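Local atomic coordinates of lipopolysaccharide export system protein LptH (Pseudomonas aeruginosa, PDB entry 4UU4), a protein that binds lipopolysaccharide in the periplasm and is required for its translocation from the inner to the outer membrane. Residues I33-S39 with Y51-V57; L64-T70 with V82-K87; N116-D122 with E136-T142; F133-K137 with A149-T153. One frame throughout, in Å; residues are numbered along the deposited sequence.

Contacts 1, 2 and 3 follow in series along the chain of a beta-jellyroll of two antiparallel sheets; contact 4 begins on the stretch where contact 3 ends. Contacts 1 and 2, centres 9 Å apart, touch: strands 55-59 and 62-66 are neighbours in one sheet, strands 48-52 and 68-72 in the other. Contact 3, about 14 Å from contact 2 between centres, belongs to the second sheet alone. Contact 4 shares Glu136 and Lys137 with it, and its centre lies about 27 Å from that of contact 1, on the opposite side of the chain's centre. Each contact includes a corner where the chain passes between the sheets of this fold, common to Lpt proteins that carry lipopolysaccharide.

Contact 1 of 4, residues I33-S39 with Y51-V57; sequences IRVQADS and YRGDVVV
A classic beta bulge marks the corner of the jellyroll where both segments, 33-39 and 51-57, leave one sheet for the other. Asp38 and Ser39 both face Arg52, whose carbonyl O takes Ser39 N at 2.9 Å in the carbonyl plane and also Asp38 N, from a tilted position. Arg52 N returns a bond to Ser39 O. Before the bulge, Gln36 and Val56 form a hydrogen-bonded antiparallel pair, Val56 N reaching Gln36 O at 2.9 Å. The register shifts by one between the two ladders, in the loop residues between them; there the Asp38 carboxylate lies against Gly53, OD2 being 3.3 Å from its CA. A water lies between Asp38 OD1 and Asp54 OD2 and probably eases the repulsion of the two like charges.

On the side lined by Val35 and Val57, Val35 CG1 sits over the face of the Tyr51 ring, 4.0 Å from its centroid, a CH-pi contact. That methyl is anti to the backbone N (chi1 -159°), which also brings it 3.9 Å from Val55 CG1. Tyr51 and Val55 in turn reach strand 68-72. Here a classic bulge sits where paired segments cross between the two sheets of the beta-jellyroll.

Contact 2 of 4, residues L64-T70 with V82-K87; sequences LTGNTVT and VTSVGK
Ser84 lies at the middle of the contact, its side chain between the two strands of segment 64-70. OG donates to Thr65 O; the 2.5 Å between them is too short to be taken literally at this resolution. CB meets Leu64 CD1 at 3.6 Å, and OG also lies against Val69 CG2. With OG anti to the backbone N (chi1 -178°), the hydroxyl spans from strand 81-85 to the facing strand 62-66. Beside it, Val69 CG1 and Val82 CG1 touch at 3.7 Å, their side chains crossing at a slant.

The backbone around this cluster is an antiparallel ladder. Thr70 and Thr83 exchange two bonds, and Val85 N donates to Thr68 O. Val85 O receives two donors, Thr68 N at 3.0 Å in the carbonyl plane and Asn67 N from a tilted position: Asn67 and Thr68 both face Val85, a classic beta bulge. Here the chain turns its corner, and Asn67 OD1 comes to 3.2 Å from Gly86 CA.

Further out, Leu64 packs on Ile109, Tyr111 and Tyr91, and Ser84 touches Ala89. The buried hydroxyl probably finds its acceptor in a main-chain carbonyl of the other sheet, consistent with a polar link between the sheets at their bend.

Contact 3 of 4, residues N116-D122 with E136-T142; sequences NRVVLID and EKIVYDT
Main-chain bonding between 116-122 and 136-142 follows a regular antiparallel register. Val118 with Tyr140 and Leu120 with Ile138 are the hydrogen-bonded pairs, the latter including a nearly straight bond from Leu120 N to Ile138 O (2.9 Å, 178° at the hydrogen). Thr142 N extends the ladder to Asn116 O at 3.2 Å, approaching from above the carbonyl plane, and at the other end Asp122 N makes a weak bond to Glu136 O.

Apolar contacts line both faces. On the face of Val118, Leu120, Ile138 and Tyr140, Leu120 CD1 comes 3.6 Å from Ile138 CB at a slant, and Val118 CG2 meets Thr142 CG2 at 3.8 Å with the two side chains about perpendicular. On the other face, that of Arg117, Val119, Lys137 and Val139, the extended Lys137 chain (CG anti to the backbone N, chi1 170°) carries CE to 3.9 Å from Val119 CG2, and Arg117 CG lies against Val139 CG1.

Charge enters at Arg117. Its NH2 is 3.3 Å from Asp141 OD2, but the carboxylate sits over a face of the guanidinium, the planes 67° apart, so this salt bridge is one of charge without a directed N-H. The other oxygen, Asp141 OD1, accepts backbone N-H groups of Gln143 and Arg144, which probably steadies the carboxylate in the turn.

Within its sheet, this strand pair is flanked by strand 109-112 beside 117-121 and by strand 147-150 beside 137-141, while Val118, Tyr140 and Thr142 face Tyr91 of strand 89-93 in the other sheet.

Contact 4 of 4, residues F133-K137 with A149-T153; sequences FEGEK and AGRAT
Glu136 reaches across to segment 149-153 with both carboxylate oxygens. OE1 accepts Ala152 N at 2.9 Å on its anti lone pair and Arg151 NE at 3.2 Å from above the carboxylate plane; OE2 takes Arg151 NH2 at 2.9 Å on its syn lone pair. Arg151 thus holds the carboxylate side-on through NE and NH2, one nitrogen to each oxygen, although the two planes are turned 58° from each other. A bend of the arginine chain at chi3 (62°) brings the guanidinium edge round to meet the glutamate. OE2 has a further donor in Arg161 N, so the buried carboxylate is gripped by several N-H groups, which would probably stabilise its negative form.

The backbone of Glu136 is where the jellyroll strand 131-135 turns the corner into 137-141, which pairs with strand 147-150, outermost in its sheet within this chain. A water links Glu136 N to Gly150 O at this bend.

Lys137 forms the antiparallel hydrogen-bonded pair with Gly150: Lys137 N donates to Gly150 O, and Gly150 N returns a bond to Lys137 O at 2.9 Å. Its CB packs on Ala152 CB at 4.0 Å, and CD passes 3.8 Å from Arg151 O, so the aliphatic part of the lysine runs along Arg151 and Ala152. Ala149 CB lies 4.1 Å from CE1 of the poorly ordered Phe133 ring, and Ala149 also packs on Ile164.

Contact 1 of 4, residues I33-S39 with Y51-V57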
loop_
_atom_site.group_PDB
_atom_site.type_symbol
_atom_site.label_atom_id
_atom_site.label_comp_id
_atom_site.label_asym_id
_atom_site.label_seq_id
_atom_site.Cartn_x
_atom_site.Cartn_y
_atom_site.Cartn_z
ATOM N N ILE A 33 -3.235 -11.668 9.372
ATOM C CA ILE A 33 -3.766 -10.384 8.934
ATOM C C ILE A 33 -5.037 -10.052 9.707
ATOM O O ILE A 33 -6.026 -10.775 9.609
ATOM C CB ILE A 33 -4.127 -10.418 7.433
ATOM C CG1 ILE A 33 -2.939 -10.894 6.596
ATOM C CG2 ILE A 33 -4.619 -9.054 6.961
ATOM C CD1 ILE A 33 -3.291 -11.113 5.148
ATOM N N ARG A 34 -5.021 -8.973 10.483
ATOM C CA ARG A 34 -6.244 -8.541 11.158
ATOM C C ARG A 34 -6.870 -7.338 10.456
ATOM O O ARG A 34 -6.166 -6.432 10.026
ATOM C CB ARG A 34 -6.026 -8.282 12.660
ATOM C CG ARG A 34 -4.614 -7.890 13.063
ATOM C CD ARG A 34 -4.300 -8.291 14.511
ATOM N NE ARG A 34 -4.505 -9.721 14.743
ATOM C CZ ARG A 34 -4.005 -10.396 15.776
ATOM N NH1 ARG A 34 -3.256 -9.784 16.683
ATOM N NH2 ARG A 34 -4.250 -11.696 15.898
ATOM N N VAL A 35 -8.191 -7.354 10.307
ATOM C CA VAL A 35 -8.886 -6.240 9.670
ATOM C C VAL A 35 -9.963 -5.674 10.594
ATOM O O VAL A 35 -10.694 -6.414 11.249
ATOM C CB VAL A 35 -9.516 -6.634 8.313
ATOM C CG1 VAL A 35 -9.771 -5.395 7.470
ATOM C CG2 VAL A 35 -8.624 -7.600 7.561
ATOM N N GLN A 36 -10.041 -4.351 10.647
ATOM C CA GLN A 36 -11.027 -3.667 11.461
ATOM C C GLN A 36 -11.788 -2.705 10.561
ATOM O O GLN A 36 -11.183 -1.839 9.925
ATOM C CB GLN A 36 -10.341 -2.904 12.596
ATOM C CG GLN A 36 -11.295 -2.216 13.557
ATOM C CD GLN A 36 -10.694 -0.971 14.180
ATOM O OE1 GLN A 36 -9.713 -0.420 13.675
ATOM N NE2 GLN A 36 -11.284 -0.515 15.281
ATOM N N ALA A 37 -13.108 -2.869 10.491
ATOM C CA ALA A 37 -13.932 -1.978 9.684
ATOM C C ALA A 37 -15.318 -1.762 10.274
ATOM O O ALA A 37 -15.630 -2.255 11.358
ATOM C CB ALA A 37 -14.040 -2.494 8.255
ATOM N N ASP A 38 -16.134 -1.004 9.547
ATOM C CA ASP A 38 -17.537 -0.818 9.885
ATOM C C ASP A 38 -18.365 -1.958 9.316
ATOM O O ASP A 38 -19.335 -2.398 9.932
ATOM C CB ASP A 38 -18.054 0.509 9.329
ATOM C CG ASP A 38 -17.543 1.698 10.100
ATOM O OD1 ASP A 38 -17.115 1.513 11.256
ATOM O OD2 ASP A 38 -17.573 2.820 9.555
ATOM N N SER A 39 -17.986 -2.428 8.131
ATOM C CA SER A 39 -18.719 -3.512 7.485
ATOM C C SER A 39 -17.803 -4.375 6.622
ATOM O O SER A 39 -16.714 -3.949 6.233
ATOM C CB SER A 39 -19.891 -2.968 6.657
ATOM O OG SER A 39 -19.448 -2.210 5.544
ATOM N N TYR A 51 -14.177 -4.696 2.593
ATOM C CA TYR A 51 -14.372 -4.046 3.881
ATOM C C TYR A 51 -14.557 -2.537 3.701
ATOM O O TYR A 51 -13.837 -1.901 2.926
ATOM C CB TYR A 51 -13.163 -4.304 4.782
ATOM C CG TYR A 51 -12.765 -5.759 4.901
ATOM C CD1 TYR A 51 -11.922 -6.348 3.966
ATOM C CD2 TYR A 51 -13.217 -6.540 5.961
ATOM C CE1 TYR A 51 -11.552 -7.677 4.075
ATOM C CE2 TYR A 51 -12.853 -7.871 6.078
ATOM C CZ TYR A 51 -12.023 -8.432 5.132
ATOM O OH TYR A 51 -11.659 -9.753 5.245
ATOM N N ARG A 52 -15.522 -1.972 4.426
ATOM C CA ARG A 52 -15.834 -0.547 4.309
ATOM C C ARG A 52 -15.922 0.134 5.673
ATOM O O ARG A 52 -16.311 -0.493 6.667
ATOM C CB ARG A 52 -17.157 -0.342 3.567
ATOM C CG ARG A 52 -17.210 -0.926 2.165
ATOM C CD ARG A 52 -18.527 -0.573 1.487
ATOM N NE ARG A 52 -18.861 -1.494 0.405
ATOM C CZ ARG A 52 -19.346 -2.718 0.593
ATOM N NH1 ARG A 52 -19.544 -3.175 1.823
ATOM N NH2 ARG A 52 -19.627 -3.491 -0.447
ATOM N N GLY A 53 -15.562 1.418 5.705
ATOM C CA GLY A 53 -15.715 2.245 6.893
ATOM C C GLY A 53 -14.498 2.289 7.800
ATOM O O GLY A 53 -14.366 1.462 8.703
ATOM N N ASP A 54 -13.621 3.266 7.568
ATOM C CA ASP A 54 -12.389 3.425 8.345
ATOM C C ASP A 54 -11.608 2.123 8.435
ATOM O O ASP A 54 -11.187 1.717 9.516
ATOM C CB ASP A 54 -12.681 3.935 9.760
ATOM C CG ASP A 54 -13.147 5.372 9.783
ATOM O OD1 ASP A 54 -12.345 6.264 9.428
ATOM O OD2 ASP A 54 -14.313 5.610 10.175
ATOM N N VAL A 55 -11.422 1.470 7.294
ATOM C CA VAL A 55 -10.774 0.169 7.249
ATOM C C VAL A 55 -9.300 0.236 7.636
ATOM O O VAL A 55 -8.534 1.065 7.112
ATOM C CB VAL A 55 -10.906 -0.449 5.856
ATOM C CG1 VAL A 55 -10.555 -1.926 5.893
ATOM C CG2 VAL A 55 -12.312 -0.237 5.337
ATOM N N VAL A 56 -8.928 -0.641 8.568
ATOM C CA VAL A 56 -7.551 -0.803 9.012
ATOM C C VAL A 56 -7.147 -2.272 8.925
ATOM O O VAL A 56 -7.646 -3.101 9.678
ATOM C CB VAL A 56 -7.372 -0.365 10.480
ATOM C CG1 VAL A 56 -5.892 -0.329 10.848
ATOM C CG2 VAL A 56 -8.019 0.983 10.720
ATOM N N VAL A 57 -6.243 -2.595 8.009
ATOM C CA VAL A 57 -5.680 -3.939 7.941
ATOM C C VAL A 57 -4.217 -3.942 8.393
ATOM O O VAL A 57 -3.395 -3.192 7.876
ATOM C CB VAL A 57 -5.843 -4.576 6.528
ATOM C CG1 VAL A 57 -6.192 -3.520 5.478
ATOM C CG2 VAL A 57 -4.603 -5.386 6.138
HETATM O O HOH W 1 -16.306 4.448 12.190
#

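Contact 2 of 4, residues L64-T70 with V82-K87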
loop_
_atom_site.group_PDB
_atom_site.type_symbol
_atom_site.label_atom_id
_atom_site.label_comp_id
_atom_site.label_asym_id
_atom_site.label_seq_id
_atom_site.Cartn_x
_atom_site.Cartn_y
_atom_site.Cartn_z
ATOM N N LEU A 64 -2.308 -1.018 6.417
ATOM C CA LEU A 64 -3.020 -0.417 5.303
ATOM C C LEU A 64 -4.271 0.217 5.877
ATOM O O LEU A 64 -4.951 -0.394 6.693
ATOM C CB LEU A 64 -3.418 -1.484 4.280
ATOM C CG LEU A 64 -2.869 -1.375 2.857
ATOM C CD1 LEU A 64 -3.007 0.049 2.322
ATOM C CD2 LEU A 64 -1.428 -1.848 2.806
ATOM N N THR A 65 -4.569 1.446 5.472
ATOM C CA THR A 65 -5.836 2.059 5.859
ATOM C C THR A 65 -6.592 2.501 4.619
ATOM O O THR A 65 -6.034 2.530 3.525
ATOM C CB THR A 65 -5.659 3.265 6.805
ATOM O OG1 THR A 65 -5.107 4.369 6.083
ATOM C CG2 THR A 65 -4.758 2.912 7.979
ATOM N N GLY A 66 -7.869 2.824 4.785
ATOM C CA GLY A 66 -8.647 3.301 3.654
ATOM C C GLY A 66 -10.131 3.405 3.924
ATOM O O GLY A 66 -10.605 3.023 4.989
ATOM N N ASN A 67 -10.860 3.948 2.955
ATOM C CA ASN A 67 -12.306 3.986 3.013
ATOM C C ASN A 67 -12.850 2.643 2.571
ATOM O O ASN A 67 -13.798 2.120 3.154
ATOM C CB ASN A 67 -12.850 5.090 2.113
ATOM C CG ASN A 67 -12.354 6.451 2.520
ATOM O OD1 ASN A 67 -11.935 7.250 1.680
ATOM N ND2 ASN A 67 -12.387 6.724 3.817
ATOM N N THR A 68 -12.229 2.079 1.539
ATOM C CA THR A 68 -12.674 0.790 1.030
ATOM C C THR A 68 -11.499 -0.114 0.684
ATOM O O THR A 68 -10.615 0.263 -0.095
ATOM C CB THR A 68 -13.557 0.953 -0.214
ATOM O OG1 THR A 68 -14.561 1.944 0.036
ATOM C CG2 THR A 68 -14.213 -0.374 -0.584
ATOM N N VAL A 69 -11.506 -1.315 1.255
ATOM C CA VAL A 69 -10.427 -2.269 1.032
ATOM C C VAL A 69 -10.937 -3.600 0.484
ATOM O O VAL A 69 -11.896 -4.162 0.987
ATOM C CB VAL A 69 -9.617 -2.494 2.323
ATOM C CG1 VAL A 69 -8.547 -3.554 2.115
ATOM C CG2 VAL A 69 -8.980 -1.185 2.766
ATOM N N THR A 70 -10.299 -4.093 -0.569
ATOM C CA THR A 70 -10.652 -5.390 -1.121
ATOM C C THR A 70 -9.473 -6.349 -1.024
ATOM O O THR A 70 -8.361 -6.010 -1.425
ATOM C CB THR A 70 -11.078 -5.285 -2.595
ATOM O OG1 THR A 70 -12.176 -4.374 -2.718
ATOM C CG2 THR A 70 -11.493 -6.651 -3.122
ATOM N N VAL A 82 -4.031 -6.855 -1.687
ATOM C CA VAL A 82 -4.896 -6.044 -0.845
ATOM C C VAL A 82 -4.980 -4.643 -1.439
ATOM O O VAL A 82 -4.025 -3.877 -1.355
ATOM C CB VAL A 82 -4.323 -5.939 0.583
ATOM C CG1 VAL A 82 -5.184 -5.031 1.447
ATOM C CG2 VAL A 82 -4.191 -7.322 1.204
ATOM N N THR A 83 -6.113 -4.302 -2.042
ATOM C CA THR A 83 -6.264 -2.982 -2.644
ATOM C C THR A 83 -7.050 -2.046 -1.733
ATOM O O THR A 83 -8.189 -2.333 -1.377
ATOM C CB THR A 83 -6.966 -3.052 -4.010
ATOM O OG1 THR A 83 -6.278 -3.977 -4.856
ATOM C CG2 THR A 83 -6.978 -1.686 -4.669
ATOM N N SER A 84 -6.433 -0.926 -1.365
ATOM C CA SER A 84 -7.082 0.093 -0.548
ATOM C C SER A 84 -7.337 1.389 -1.319
ATOM O O SER A 84 -6.539 1.796 -2.172
ATOM C CB SER A 84 -6.252 0.392 0.703
ATOM O OG SER A 84 -6.893 1.356 1.523
ATOM N N VAL A 85 -8.461 2.026 -0.997
ATOM C CA VAL A 85 -8.845 3.304 -1.588
ATOM C C VAL A 85 -9.330 4.263 -0.502
ATOM O O VAL A 85 -10.211 3.917 0.303
ATOM C CB VAL A 85 -9.965 3.126 -2.638
ATOM C CG1 VAL A 85 -10.631 4.460 -2.947
ATOM C CG2 VAL A 85 -9.421 2.468 -3.904
ATOM N N GLY A 86 -8.741 5.458 -0.484
ATOM C CA GLY A 86 -9.092 6.500 0.470
ATOM C C GLY A 86 -8.752 7.892 -0.047
ATOM O O GLY A 86 -8.541 8.076 -1.247
ATOM N N LYS A 87 -8.706 8.875 0.853
ATOM C CA LYS A 87 -8.312 10.239 0.488
ATOM C C LYS A 87 -7.243 10.832 1.414
ATOM O O LYS A 87 -7.534 11.748 2.184
ATOM C CB LYS A 87 -9.526 11.176 0.497
ATOM C CG LYS A 87 -10.870 10.537 0.169
ATOM C CD LYS A 87 -11.162 10.559 -1.321
ATOM C CE LYS A 87 -12.621 10.231 -1.591
ATOM N NZ LYS A 87 -12.961 10.321 -3.036
HETATM O O HOH W 2 -10.809 -0.934 -2.288
#

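Contact 3 of 4, residues N116-D122 with E136-T142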
loop_
_atom_site.group_PDB
_atom_site.type_symbol
_atom_site.label_atom_id
_atom_site.label_comp_id
_atom_site.label_asym_id
_atom_site.label_seq_id
_atom_site.Cartn_x
_atom_site.Cartn_y
_atom_site.Cartn_z
ATOM N N ASN A 116 5.580 -9.268 -2.670
ATOM C CA ASN A 116 6.239 -8.231 -1.872
ATOM C C ASN A 116 6.309 -6.904 -2.631
ATOM O O ASN A 116 7.387 -6.317 -2.780
ATOM C CB ASN A 116 7.643 -8.656 -1.423
ATOM C CG ASN A 116 7.622 -9.804 -0.434
ATOM O OD1 ASN A 116 6.694 -9.939 0.365
ATOM N ND2 ASN A 116 8.655 -10.639 -0.480
ATOM N N ARG A 117 5.160 -6.446 -3.122
ATOM C CA ARG A 117 5.104 -5.224 -3.917
ATOM C C ARG A 117 3.932 -4.332 -3.538
ATOM O O ARG A 117 2.788 -4.775 -3.471
ATOM C CB ARG A 117 5.050 -5.554 -5.410
ATOM C CG ARG A 117 6.257 -5.056 -6.187
ATOM C CD ARG A 117 6.480 -5.864 -7.453
ATOM N NE ARG A 117 7.896 -5.931 -7.809
ATOM C CZ ARG A 117 8.758 -6.792 -7.274
ATOM N NH1 ARG A 117 8.349 -7.654 -6.354
ATOM N NH2 ARG A 117 10.029 -6.791 -7.654
ATOM N N VAL A 118 4.227 -3.063 -3.290
ATOM C CA VAL A 118 3.192 -2.093 -2.960
ATOM C C VAL A 118 3.165 -0.973 -3.992
ATOM O O VAL A 118 4.074 -0.148 -4.038
ATOM C CB VAL A 118 3.419 -1.476 -1.569
ATOM C CG1 VAL A 118 2.220 -0.646 -1.166
ATOM C CG2 VAL A 118 3.680 -2.563 -0.541
ATOM N N VAL A 119 2.122 -0.938 -4.816
ATOM C CA VAL A 119 2.018 0.107 -5.831
ATOM C C VAL A 119 1.022 1.208 -5.461
ATOM O O VAL A 119 -0.157 0.957 -5.215
ATOM C CB VAL A 119 1.737 -0.463 -7.241
ATOM C CG1 VAL A 119 0.651 -1.514 -7.184
ATOM C CG2 VAL A 119 1.368 0.651 -8.208
ATOM N N LEU A 120 1.538 2.431 -5.409
ATOM C CA LEU A 120 0.766 3.619 -5.086
ATOM C C LEU A 120 0.466 4.377 -6.371
ATOM O O LEU A 120 1.376 4.706 -7.126
ATOM C CB LEU A 120 1.568 4.513 -4.136
ATOM C CG LEU A 120 2.204 3.797 -2.941
ATOM C CD1 LEU A 120 3.707 4.018 -2.904
ATOM C CD2 LEU A 120 1.576 4.254 -1.641
ATOM N N ILE A 121 -0.810 4.640 -6.623
ATOM C CA ILE A 121 -1.221 5.361 -7.819
ATOM C C ILE A 121 -1.777 6.682 -7.298
ATOM O O ILE A 121 -2.134 6.793 -6.119
ATOM C CB ILE A 121 -2.031 4.461 -8.777
ATOM C CG1 ILE A 121 -1.199 3.250 -9.206
ATOM C CG2 ILE A 121 -2.495 5.236 -9.999
ATOM C CD1 ILE A 121 -1.731 2.555 -10.439
ATOM N N ASP A 122 -1.829 7.670 -8.191
ATOM C CA ASP A 122 -2.541 8.964 -8.028
ATOM C C ASP A 122 -2.344 9.891 -6.837
ATOM O O ASP A 122 -3.158 9.926 -5.921
ATOM C CB ASP A 122 -4.044 8.777 -8.104
ATOM C CG ASP A 122 -4.713 9.904 -8.861
ATOM O OD1 ASP A 122 -4.049 10.927 -9.109
ATOM O OD2 ASP A 122 -5.909 9.763 -9.209
ATOM N N GLU A 136 3.423 10.275 -9.858
ATOM C CA GLU A 136 2.147 9.789 -10.360
ATOM C C GLU A 136 1.953 8.342 -9.928
ATOM O O GLU A 136 0.832 7.906 -9.652
ATOM C CB GLU A 136 2.100 9.882 -11.887
ATOM C CG GLU A 136 1.035 10.818 -12.430
ATOM C CD GLU A 136 0.954 10.782 -13.945
ATOM O OE1 GLU A 136 1.239 9.712 -14.523
ATOM O OE2 GLU A 136 0.612 11.822 -14.556
ATOM N N LYS A 137 3.054 7.601 -9.873
ATOM C CA LYS A 137 3.007 6.192 -9.510
ATOM C C LYS A 137 4.306 5.714 -8.861
ATOM O O LYS A 137 5.394 5.898 -9.410
ATOM C CB LYS A 137 2.683 5.349 -10.743
ATOM C CG LYS A 137 2.833 3.855 -10.535
ATOM C CD LYS A 137 2.510 3.089 -11.797
ATOM C CE LYS A 137 2.885 1.628 -11.655
ATOM N NZ LYS A 137 2.276 0.775 -12.712
ATOM N N ILE A 138 4.187 5.095 -7.691
ATOM C CA ILE A 138 5.357 4.611 -6.967
ATOM C C ILE A 138 5.251 3.130 -6.617
ATOM O O ILE A 138 4.336 2.716 -5.924
ATOM C CB ILE A 138 5.595 5.408 -5.671
ATOM C CG1 ILE A 138 5.936 6.862 -5.989
ATOM C CG2 ILE A 138 6.715 4.784 -4.868
ATOM C CD1 ILE A 138 6.250 7.690 -4.768
ATOM N N VAL A 139 6.199 2.337 -7.100
ATOM C CA VAL A 139 6.219 0.914 -6.800
ATOM C C VAL A 139 7.254 0.623 -5.716
ATOM O O VAL A 139 8.384 1.089 -5.792
ATOM C CB VAL A 139 6.516 0.089 -8.060
ATOM C CG1 VAL A 139 6.338 -1.395 -7.777
ATOM C CG2 VAL A 139 5.604 0.529 -9.190
ATOM N N TYR A 140 6.866 -0.150 -4.708
ATOM C CA TYR A 140 7.732 -0.388 -3.560
ATOM C C TYR A 140 7.926 -1.868 -3.232
ATOM O O TYR A 140 7.013 -2.535 -2.740
ATOM C CB TYR A 140 7.208 0.371 -2.337
ATOM C CG TYR A 140 8.019 0.157 -1.080
ATOM C CD1 TYR A 140 9.397 0.305 -1.082
ATOM C CD2 TYR A 140 7.403 -0.179 0.114
ATOM C CE1 TYR A 140 10.138 0.114 0.066
ATOM C CE2 TYR A 140 8.135 -0.371 1.268
ATOM C CZ TYR A 140 9.498 -0.225 1.239
ATOM O OH TYR A 140 10.227 -0.420 2.391
ATOM N N ASP A 141 9.123 -2.369 -3.516
ATOM C CA ASP A 141 9.521 -3.702 -3.094
ATOM C C ASP A 141 9.817 -3.648 -1.600
ATOM O O ASP A 141 10.693 -2.910 -1.168
ATOM C CB ASP A 141 10.757 -4.155 -3.875
ATOM C CG ASP A 141 11.100 -5.617 -3.645
ATOM O OD1 ASP A 141 11.163 -6.052 -2.475
ATOM O OD2 ASP A 141 11.311 -6.337 -4.644
ATOM N N THR A 142 9.079 -4.423 -0.815
ATOM C CA THR A 142 9.255 -4.422 0.634
ATOM C C THR A 142 10.412 -5.318 1.069
ATOM O O THR A 142 10.876 -5.235 2.208
ATOM C CB THR A 142 7.974 -4.881 1.358
ATOM O OG1 THR A 142 7.662 -6.227 0.976
ATOM C CG2 THR A 142 6.803 -3.972 1.012
#

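Contact 4 of 4, residues F133-K137 with A149-T153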
loop_
_atom_site.group_PDB
_atom_site.type_symbol
_atom_site.label_atom_id
_atom_site.label_comp_id
_atom_site.label_asym_id
_atom_site.label_seq_id
_atom_site.Cartn_x
_atom_site.Cartn_y
_atom_site.Cartn_z
ATOM N N PHE A 133 9.279 11.546 -1.230
ATOM C CA PHE A 133 9.180 11.086 -2.604
ATOM C C PHE A 133 7.772 11.371 -3.100
ATOM O O PHE A 133 6.810 11.054 -2.414
ATOM C CB PHE A 133 9.365 9.573 -2.618
ATOM C CG PHE A 133 10.622 9.114 -3.279
ATOM C CD1 PHE A 133 10.759 9.176 -4.653
ATOM C CD2 PHE A 133 11.656 8.579 -2.530
ATOM C CE1 PHE A 133 11.915 8.736 -5.269
ATOM C CE2 PHE A 133 12.812 8.137 -3.139
ATOM C CZ PHE A 133 12.944 8.215 -4.509
ATOM N N GLU A 134 7.640 11.953 -4.288
ATOM C CA GLU A 134 6.319 12.206 -4.864
ATOM C C GLU A 134 6.288 11.895 -6.351
ATOM O O GLU A 134 7.250 12.166 -7.065
ATOM C CB GLU A 134 5.874 13.649 -4.617
ATOM C CG GLU A 134 5.104 13.847 -3.323
ATOM C CD GLU A 134 4.977 15.306 -2.936
ATOM O OE1 GLU A 134 6.010 16.008 -2.928
ATOM O OE2 GLU A 134 3.853 15.750 -2.630
ATOM N N GLY A 135 5.178 11.324 -6.809
ATOM C CA GLY A 135 5.047 10.905 -8.193
ATOM C C GLY A 135 3.641 10.480 -8.564
ATOM O O GLY A 135 2.767 10.352 -7.704
ATOM N N GLU A 136 3.423 10.275 -9.858
ATOM C CA GLU A 136 2.147 9.789 -10.360
ATOM C C GLU A 136 1.953 8.342 -9.928
ATOM O O GLU A 136 0.832 7.906 -9.652
ATOM C CB GLU A 136 2.100 9.882 -11.887
ATOM C CG GLU A 136 1.035 10.818 -12.430
ATOM C CD GLU A 136 0.954 10.782 -13.945
ATOM O OE1 GLU A 136 1.239 9.712 -14.523
ATOM O OE2 GLU A 136 0.612 11.822 -14.556
ATOM N N LYS A 137 3.054 7.601 -9.873
ATOM C CA LYS A 137 3.007 6.192 -9.510
ATOM C C LYS A 137 4.306 5.714 -8.861
ATOM O O LYS A 137 5.394 5.898 -9.410
ATOM C CB LYS A 137 2.683 5.349 -10.743
ATOM C CG LYS A 137 2.833 3.855 -10.535
ATOM C CD LYS A 137 2.510 3.089 -11.797
ATOM C CE LYS A 137 2.885 1.628 -11.655
ATOM N NZ LYS A 137 2.276 0.775 -12.712
ATOM N N ALA A 149 9.774 5.263 -8.926
ATOM C CA ALA A 149 8.852 6.379 -9.073
ATOM C C ALA A 149 8.764 6.781 -10.538
ATOM O O ALA A 149 9.778 6.861 -11.228
ATOM C CB ALA A 149 9.296 7.552 -8.224
ATOM N N GLY A 150 7.550 7.029 -11.013
ATOM C CA GLY A 150 7.353 7.366 -12.408
ATOM C C GLY A 150 5.913 7.697 -12.712
ATOM O O GLY A 150 5.153 8.052 -11.820
ATOM N N ARG A 151 5.539 7.583 -13.979
ATOM C CA ARG A 151 4.183 7.895 -14.396
ATOM C C ARG A 151 3.304 6.659 -14.350
ATOM O O ARG A 151 3.788 5.530 -14.429
ATOM C CB ARG A 151 4.174 8.483 -15.807
ATOM C CG ARG A 151 4.983 9.750 -15.952
ATOM C CD ARG A 151 4.453 10.588 -17.089
ATOM N NE ARG A 151 3.078 11.001 -16.840
ATOM C CZ ARG A 151 2.352 11.730 -17.680
ATOM N NH1 ARG A 151 2.870 12.131 -18.830
ATOM N NH2 ARG A 151 1.107 12.058 -17.365
ATOM N N ALA A 152 2.003 6.884 -14.225
ATOM C CA ALA A 152 1.043 5.794 -14.211
ATOM C C ALA A 152 0.663 5.415 -15.638
ATOM O O ALA A 152 -0.262 5.980 -16.209
ATOM C CB ALA A 152 -0.184 6.194 -13.416
ATOM N N THR A 153 1.385 4.464 -16.221
ATOM C CA THR A 153 1.099 4.028 -17.584
ATOM C C THR A 153 -0.180 3.206 -17.668
ATOM O O THR A 153 -0.182 2.016 -17.359
ATOM C CB THR A 153 2.234 3.162 -18.163
ATOM O OG1 THR A 153 2.470 2.045 -17.296
ATOM C CG2 THR A 153 3.519 3.969 -18.321
HETATM O O HOH W 3 5.218 11.155 -11.802
HETATM O O HOH W 4 0.329 8.712 -17.544
#